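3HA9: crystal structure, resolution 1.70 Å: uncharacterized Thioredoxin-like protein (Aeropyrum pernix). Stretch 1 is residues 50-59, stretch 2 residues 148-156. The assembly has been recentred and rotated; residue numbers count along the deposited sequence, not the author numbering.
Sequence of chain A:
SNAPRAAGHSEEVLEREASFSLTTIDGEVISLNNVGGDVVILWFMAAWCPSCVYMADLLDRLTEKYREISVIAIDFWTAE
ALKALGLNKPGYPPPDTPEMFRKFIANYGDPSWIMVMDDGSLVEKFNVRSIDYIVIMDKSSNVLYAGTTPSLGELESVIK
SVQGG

Stretch 1 50-59: PSCVYMADLL
Stretch 2 148-156: TTPSLGELE

No direct hydrogen bond joins the two stretches; the polar link between them runs through one water, which lies 2.6 Å from Tyr-54 OH and accepts a hydrogen bond from Leu-152 N at 2.9 Å. That amide belongs to the first turn of its helix, where no preceding turn supplies a carbonyl partner, so the water satisfies it while tying it to the tyrosine. Tyr-54 reaches this position with chi1 172° (t) and chi2 68°, and its OH also approaches Leu-152 CB at 4.4 Å.

The contact as a whole buries 333 Å², both sides summed, and otherwise consists mainly of van der Waals packing by Met-55 and Leu-58. The first stretch is helical through Leu-59, with i to i+4 bonds from Met-55 N to Ser-51 O (3.1 Å) through Leu-59 N to Met-55 O (3.0 Å). The second stretch leaves a strand at Thr-148 (phi/psi -80/137), turns through Thr-149 with positive phi (37/63), extends through Pro-150 (-68/151) and Ser-151 (-77/165), and becomes helical at 152-156. The two helix directions differ by 38° (signed crossing angle -38°), and the axes come no closer than 11.2 Å. In register, Met-55 CA lies 7.4 Å from Thr-149 CA, and Leu-58 CA lies 6.5 Å from Leu-152 CA.

Met-55 and Leu-58, one turn apart in the helix, both direct their CA-to-CB bonds toward the second stretch. Met-55 (t, p, p; -172°, 54°, 61°) curls so that CE lies 3.5 Å from Pro-150 O and 3.9 Å from Pro-150 CD, and 4.1 Å from Thr-149 CA; its SD is 4.3 Å from Leu-155 CD1. Leu-58 (m, t; -63°, -164°) places CD1 against the start of the second helix, 3.6 Å from Leu-152 N, 3.8 Å from Leu-152 CB and 4.1 Å from Leu-155 CD1. Leu-155 (m, t; -64°, 167°), its CA-to-CB bond toward the first stretch, meets both residues through CD1; Leu-152 (t, p; 180°, 54°) sets its CA-to-CB bond sideways. Nearer the start of the first stretch, Ser-51 OG (chi1 68°, p) approaches Thr-149 CG2 (chi1 60°, p) at 3.8 Å.

Ser-151 caps the second helix: its CA-to-CB bond points away from the first stretch, and with chi1 68° (p) its OG accepts from Glu-154 N at 3.2 Å. Glu-154 (m, t; chi3 86°) folds back to complete the box, OE2 accepting from Ser-151 N at 2.9 Å. The helix then proceeds with Leu-155 N bonded to Ser-151 O at 3.0 Å and Glu-156 N to Leu-152 O at 2.9 Å.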

# COMPACT_ATOMS: atom_id res chain seq x y z
N PRO A 50 -10.74 -2.68 -12.39
CA PRO A 50 -11.85 -1.79 -12.69
C PRO A 50 -12.15 -0.76 -11.61
O PRO A 50 -12.33 0.43 -11.92
CB PRO A 50 -13.03 -2.75 -12.89
CG PRO A 50 -12.39 -4.00 -13.42
CD PRO A 50 -11.08 -4.09 -12.68
N SER A 51 -12.18 -1.20 -10.35
CA SER A 51 -12.54 -0.35 -9.21
C SER A 51 -11.46 0.68 -8.86
O SER A 51 -11.72 1.69 -8.20
CB SER A 51 -12.89 -1.21 -7.99
OG SER A 51 -11.73 -1.88 -7.49
N CYS A 52 -10.25 0.43 -9.32
CA CYS A 52 -9.12 1.24 -8.89
C CYS A 52 -9.16 2.67 -9.42
O CYS A 52 -8.59 3.56 -8.82
CB CYS A 52 -7.80 0.56 -9.25
SG CYS A 52 -7.49 -0.92 -8.25
N VAL A 53 -9.84 2.87 -10.55
CA VAL A 53 -10.02 4.23 -11.08
C VAL A 53 -10.80 5.09 -10.07
O VAL A 53 -10.41 6.25 -9.80
CB VAL A 53 -10.70 4.22 -12.48
CG1 VAL A 53 -11.00 5.64 -12.95
CG2 VAL A 53 -9.78 3.50 -13.49
N TYR A 54 -11.89 4.53 -9.53
CA TYR A 54 -12.65 5.25 -8.50
C TYR A 54 -11.80 5.42 -7.23
O TYR A 54 -11.81 6.50 -6.62
CB TYR A 54 -13.99 4.55 -8.18
CG TYR A 54 -14.68 5.18 -7.00
CD1 TYR A 54 -15.19 6.48 -7.08
CD2 TYR A 54 -14.80 4.50 -5.78
CE1 TYR A 54 -15.81 7.08 -5.99
CE2 TYR A 54 -15.42 5.09 -4.68
CZ TYR A 54 -15.92 6.38 -4.80
OH TYR A 54 -16.53 6.99 -3.72
N MET A 55 -11.10 4.37 -6.80
CA MET A 55 -10.23 4.53 -5.62
C MET A 55 -9.19 5.64 -5.83
O MET A 55 -8.89 6.40 -4.91
CB MET A 55 -9.53 3.21 -5.22
CG MET A 55 -8.77 3.30 -3.88
SD MET A 55 -9.71 3.87 -2.42
CE MET A 55 -10.92 2.60 -2.38
N ALA A 56 -8.63 5.73 -7.03
CA ALA A 56 -7.63 6.76 -7.30
C ALA A 56 -8.26 8.15 -7.13
O ALA A 56 -7.66 9.06 -6.56
CB ALA A 56 -7.04 6.60 -8.71
N ASP A 57 -9.50 8.28 -7.60
CA ASP A 57 -10.28 9.52 -7.44
C ASP A 57 -10.37 9.93 -5.96
O ASP A 57 -10.08 11.08 -5.61
CB ASP A 57 -11.65 9.35 -8.10
CG ASP A 57 -12.56 10.57 -7.90
OD1 ASP A 57 -12.68 11.38 -8.85
OD2 ASP A 57 -13.17 10.71 -6.81
N LEU A 58 -10.69 8.97 -5.09
CA LEU A 58 -10.79 9.23 -3.65
C LEU A 58 -9.48 9.64 -3.01
O LEU A 58 -9.45 10.60 -2.25
CB LEU A 58 -11.37 8.03 -2.91
CG LEU A 58 -12.79 7.63 -3.26
CD1 LEU A 58 -13.34 6.70 -2.18
CD2 LEU A 58 -13.68 8.88 -3.39
N LEU A 59 -8.42 8.91 -3.31
CA LEU A 59 -7.11 9.22 -2.76
C LEU A 59 -6.57 10.59 -3.22
O LEU A 59 -5.87 11.27 -2.48
CB LEU A 59 -6.15 8.08 -3.09
CG LEU A 59 -6.52 6.73 -2.44
CD1 LEU A 59 -5.60 5.60 -2.99
CD2 LEU A 59 -6.39 6.83 -0.92
N THR A 148 -10.72 -4.28 1.68
CA THR A 148 -10.97 -4.10 0.26
C THR A 148 -11.97 -2.97 0.03
O THR A 148 -12.96 -2.83 0.75
CB THR A 148 -11.48 -5.41 -0.40
OG1 THR A 148 -10.46 -6.40 -0.32
CG2 THR A 148 -11.79 -5.18 -1.86
N THR A 149 -11.66 -2.14 -0.98
CA THR A 149 -12.55 -1.07 -1.46
C THR A 149 -13.33 -0.35 -0.34
O THR A 149 -14.57 -0.43 -0.32
CB THR A 149 -13.52 -1.58 -2.57
OG1 THR A 149 -14.34 -2.64 -2.06
CG2 THR A 149 -12.73 -2.08 -3.79
N PRO A 150 -12.63 0.32 0.59
CA PRO A 150 -13.37 1.12 1.57
C PRO A 150 -14.05 2.32 0.91
O PRO A 150 -13.56 2.83 -0.09
CB PRO A 150 -12.28 1.61 2.52
CG PRO A 150 -11.03 1.58 1.70
CD PRO A 150 -11.17 0.37 0.84
N SER A 151 -15.17 2.77 1.47
CA SER A 151 -15.87 3.94 0.95
C SER A 151 -15.17 5.23 1.36
O SER A 151 -14.33 5.23 2.27
CB SER A 151 -17.30 3.96 1.47
OG SER A 151 -17.30 4.21 2.87
N LEU A 152 -15.52 6.34 0.70
CA LEU A 152 -14.98 7.66 1.07
C LEU A 152 -15.28 7.99 2.54
O LEU A 152 -14.42 8.50 3.25
CB LEU A 152 -15.53 8.77 0.16
CG LEU A 152 -15.05 10.20 0.44
CD1 LEU A 152 -13.53 10.27 0.46
CD2 LEU A 152 -15.64 11.21 -0.56
N GLY A 153 -16.52 7.70 2.95
CA GLY A 153 -16.95 7.89 4.33
C GLY A 153 -16.08 7.16 5.33
O GLY A 153 -15.72 7.72 6.38
N GLU A 154 -15.72 5.91 5.01
CA GLU A 154 -14.87 5.09 5.87
C GLU A 154 -13.47 5.69 5.98
O GLU A 154 -12.93 5.81 7.08
CB GLU A 154 -14.79 3.65 5.37
CG GLU A 154 -16.12 2.95 5.27
CD GLU A 154 -15.98 1.50 4.92
OE1 GLU A 154 -15.80 0.69 5.87
OE2 GLU A 154 -16.06 1.14 3.72
N LEU A 155 -12.91 6.08 4.83
CA LEU A 155 -11.57 6.67 4.80
C LEU A 155 -11.54 7.98 5.60
O LEU A 155 -10.65 8.18 6.43
CB LEU A 155 -11.13 6.92 3.35
CG LEU A 155 -10.94 5.70 2.44
CD1 LEU A 155 -10.81 6.18 0.99
CD2 LEU A 155 -9.72 4.88 2.85
N GLU A 156 -12.52 8.86 5.36
CA GLU A 156 -12.63 10.12 6.09
C GLU A 156 -12.68 9.90 7.60
O GLU A 156 -11.94 10.55 8.35
CB GLU A 156 -13.88 10.90 5.65
CG GLU A 156 -13.69 11.74 4.39
CD GLU A 156 -13.08 13.12 4.65
OE1 GLU A 156 -12.44 13.35 5.70
OE2 GLU A 156 -13.24 14.00 3.77
O HOH W 1 -17.34 5.83 -1.54